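Local coordinates for DivIVA (Staphylococcus aureus, PDB 7O39), which probably acts in cell division as a coiled-coil scaffold of the DivIVA family, whose N-terminal domain, the part present here, pairs two chains in parallel, at the interface of chains A and B. Residues are numbered along the deposited sequence; one frame, centred on the assembly and turned at random. Chains: chain A/B, DivIVA.

The interface of chains A and B. Residues chain A 4, 9, 30, 33, 37; chain B 29, 32-33, 36-37.
A:Phe4 lays one face of its ring on helix 23-53 of chain B, with methyl CD2 of B:Leu33 beneath it, off-centre and 3.5 Å from ring atom CD2 of A:Phe4. The same face is rimmed by aliphatic carbons one helical turn apart. CB of B:Gln32 lies 4.0 Å from CZ of A:Phe4, and CG of B:Glu36 is 3.9 Å from CD1 of A:Phe4. Having CG anti to its backbone N (chi1 178°) puts that methylene of B:Glu36 beside the ring; a bend at chi2 then turns the carboxylate, its plane 49° from the ring. A broad aromatic suits this place, since one residue covers three side chains, but A:Phe4, the first modelled residue, is poorly ordered, so its contacts deserve caution.

B:Leu33 bridges two layers with its forked tip. Its CD2 also meets CD1 of A:Ile9, while CD1 of B:Leu33 lies 3.7 Å from CD2 of A:Leu30, which also touches the ring of B:Phe29. A:Leu33 crosses B:Leu33 at a slant, its CD1 beside both CD1 and CB.

One turn on, CG1 of A:Ile37 and CG1 of B:Ile37 meet at 3.6 Å near the two-fold axis, each beside its backbone N (chi1 -72° in A:Ile37). Beta-branched residues suit position a of parallel two-stranded coiled coils, which this probably is.

No polar bond crosses this patch, so hydrophobic burial carries it. The spacing of A:Leu30, A:Leu33 and A:Ile37 fits a coiled-coil seam of paired 23-53 helices, against whose N-terminal half each chain's helix 6-11 and chain start fold back.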
ATOM      1  N   PHE A   4       4.376   0.786  -7.707  1.00 28.71           N
ATOM      2  CA  PHE A   4       4.375  -0.431  -6.894  1.00 22.63           C
ATOM      3  C   PHE A   4       3.391  -1.420  -7.517  1.00 18.92           C
ATOM      4  O   PHE A   4       2.220  -1.480  -7.130  1.00 20.10           O
ATOM      5  CB  PHE A   4       3.958  -0.108  -5.472  1.00 28.17           C
ATOM      6  CG  PHE A   4       4.872   0.843  -4.767  1.00 30.41           C
ATOM      7  CD1 PHE A   4       4.697   2.212  -4.886  1.00 29.52           C
ATOM      8  CD2 PHE A   4       5.896   0.369  -3.969  1.00 33.06           C
ATOM      9  CE1 PHE A   4       5.544   3.093  -4.227  1.00 29.88           C
ATOM     10  CE2 PHE A   4       6.742   1.244  -3.307  1.00 33.40           C
ATOM     11  CZ  PHE A   4       6.566   2.605  -3.440  1.00 31.57           C
ATOM     12  N   ILE A   9       5.406  -5.763  -5.092  1.00 13.59           N
ATOM     13  CA  ILE A   9       5.098  -5.811  -3.668  1.00 14.21           C
ATOM     14  C   ILE A   9       5.251  -7.226  -3.144  1.00 16.17           C
ATOM     15  O   ILE A   9       5.881  -7.459  -2.108  1.00 18.35           O
ATOM     16  CB  ILE A   9       3.682  -5.267  -3.414  1.00 13.40           C
ATOM     17  CG1 ILE A   9       3.648  -3.770  -3.713  1.00 13.83           C
ATOM     18  CG2 ILE A   9       3.227  -5.582  -1.982  1.00 15.33           C
ATOM     19  CD1 ILE A   9       2.266  -3.168  -3.698  1.00 13.82           C
ATOM     20  N   LEU A  30       0.798  -7.316   3.069  1.00 10.53           N
ATOM     21  CA  LEU A  30       1.258  -6.709   1.827  1.00 10.71           C
ATOM     22  C   LEU A  30       0.294  -6.999   0.684  1.00 11.32           C
ATOM     23  O   LEU A  30       0.048  -6.128  -0.161  1.00 11.78           O
ATOM     24  CB  LEU A  30       2.662  -7.214   1.496  1.00 12.04           C
ATOM     25  CG  LEU A  30       3.770  -6.741   2.437  1.00 12.10           C
ATOM     26  CD1 LEU A  30       5.066  -7.402   2.017  1.00 13.84           C
ATOM     27  CD2 LEU A  30       3.913  -5.224   2.444  1.00 14.13           C
ATOM     28  N   LEU A  33      -2.510  -4.548   1.038  1.00 10.65           N
ATOM     29  CA  LEU A  33      -2.131  -3.206   0.611  1.00 10.89           C
ATOM     30  C   LEU A  33      -2.044  -3.115  -0.907  1.00  9.44           C
ATOM     31  O   LEU A  33      -2.451  -2.101  -1.496  1.00 11.28           O
ATOM     32  CB  LEU A  33      -0.814  -2.780   1.254  1.00 11.22           C
ATOM     33  CG  LEU A  33      -0.869  -2.626   2.777  1.00 11.82           C
ATOM     34  CD1 LEU A  33       0.478  -2.162   3.313  1.00 15.17           C
ATOM     35  CD2 LEU A  33      -1.977  -1.681   3.228  1.00 14.33           C
ATOM     36  N   ILE A  37      -4.075  -0.501  -3.349  1.00  9.99           N
ATOM     37  CA  ILE A  37      -3.405   0.322  -4.355  1.00 10.19           C
ATOM     38  C   ILE A  37      -4.023   0.092  -5.728  1.00  9.78           C
ATOM     39  O   ILE A  37      -4.323   1.043  -6.460  1.00 10.51           O
ATOM     40  CB  ILE A  37      -1.888   0.046  -4.341  1.00 11.04           C
ATOM     41  CG1 ILE A  37      -1.275   0.651  -3.068  1.00 11.87           C
ATOM     42  CG2 ILE A  37      -1.216   0.581  -5.603  1.00 11.86           C
ATOM     43  CD1 ILE A  37       0.142   0.195  -2.764  1.00 13.35           C
TER
ATOM     44  N   PHE B  29       9.267  -0.353   4.182  1.00 10.99           N
ATOM     45  CA  PHE B  29       8.464  -0.654   3.002  1.00 10.87           C
ATOM     46  C   PHE B  29       6.996  -0.307   3.229  1.00 11.50           C
ATOM     47  O   PHE B  29       6.333   0.250   2.342  1.00 11.35           O
ATOM     48  CB  PHE B  29       8.631  -2.120   2.624  1.00 10.88           C
ATOM     49  CG  PHE B  29       8.101  -2.472   1.266  1.00 11.52           C
ATOM     50  CD1 PHE B  29       8.526  -1.794   0.136  1.00 14.94           C
ATOM     51  CD2 PHE B  29       7.189  -3.498   1.110  1.00 12.18           C
ATOM     52  CE1 PHE B  29       8.048  -2.139  -1.114  1.00 17.18           C
ATOM     53  CE2 PHE B  29       6.731  -3.851  -0.143  1.00 12.61           C
ATOM     54  CZ  PHE B  29       7.149  -3.170  -1.243  1.00 14.83           C
ATOM     55  N   GLN B  32       6.460   3.308   2.617  1.00 10.64           N
ATOM     56  CA  GLN B  32       6.368   3.630   1.197  1.00 10.18           C
ATOM     57  C   GLN B  32       4.987   3.307   0.647  1.00 10.46           C
ATOM     58  O   GLN B  32       4.429   4.084  -0.133  1.00 11.02           O
ATOM     59  CB  GLN B  32       7.455   2.905   0.406  1.00 12.19           C
ATOM     60  CG  GLN B  32       8.859   3.404   0.729  1.00 14.30           C
ATOM     61  CD  GLN B  32       9.931   2.663  -0.025  1.00 18.57           C
ATOM     62  OE1 GLN B  32       9.889   1.440  -0.144  1.00 21.55           O
ATOM     63  NE2 GLN B  32      10.940   3.386  -0.481  1.00 22.13           N
ATOM     64  N   LEU B  33       4.416   2.172   1.051  1.00 10.06           N
ATOM     65  CA  LEU B  33       3.104   1.788   0.549  1.00  9.60           C
ATOM     66  C   LEU B  33       2.018   2.701   1.093  1.00  9.11           C
ATOM     67  O   LEU B  33       1.098   3.082   0.362  1.00 10.88           O
ATOM     68  CB  LEU B  33       2.821   0.327   0.892  1.00  9.81           C
ATOM     69  CG  LEU B  33       3.746  -0.681   0.201  1.00 10.37           C
ATOM     70  CD1 LEU B  33       3.364  -2.106   0.587  1.00 13.76           C
ATOM     71  CD2 LEU B  33       3.748  -0.543  -1.317  1.00 13.44           C
ATOM     72  N   GLU B  36       2.107   5.855  -0.865  1.00 10.82           N
ATOM     73  CA  GLU B  36       1.507   5.675  -2.179  1.00 10.89           C
ATOM     74  C   GLU B  36      -0.012   5.711  -2.094  1.00  9.96           C
ATOM     75  O   GLU B  36      -0.675   6.375  -2.906  1.00 10.96           O
ATOM     76  CB  GLU B  36       1.992   4.367  -2.803  1.00 13.30           C
ATOM     77  CG  GLU B  36       1.389   4.051  -4.179  1.00 15.39           C
ATOM     78  CD  GLU B  36       1.796   5.012  -5.282  1.00 26.01           C
ATOM     79  OE1 GLU B  36       2.591   5.942  -5.025  1.00 28.57           O
ATOM     80  OE2 GLU B  36       1.308   4.840  -6.422  1.00 30.91           O
ATOM     81  N   ILE B  37      -0.585   5.014  -1.106  1.00  9.44           N
ATOM     82  CA  ILE B  37      -2.036   5.030  -0.926  1.00  9.89           C
ATOM     83  C   ILE B  37      -2.536   6.455  -0.672  1.00  9.76           C
ATOM     84  O   ILE B  37      -3.532   6.905  -1.261  1.00 10.58           O
ATOM     85  CB  ILE B  37      -2.417   4.059   0.209  1.00 10.66           C
ATOM     86  CG1 ILE B  37      -2.222   2.612  -0.261  1.00 10.98           C
ATOM     87  CG2 ILE B  37      -3.833   4.310   0.703  1.00 11.35           C
ATOM     88  CD1 ILE B  37      -2.243   1.567   0.859  1.00 13.88           C
TER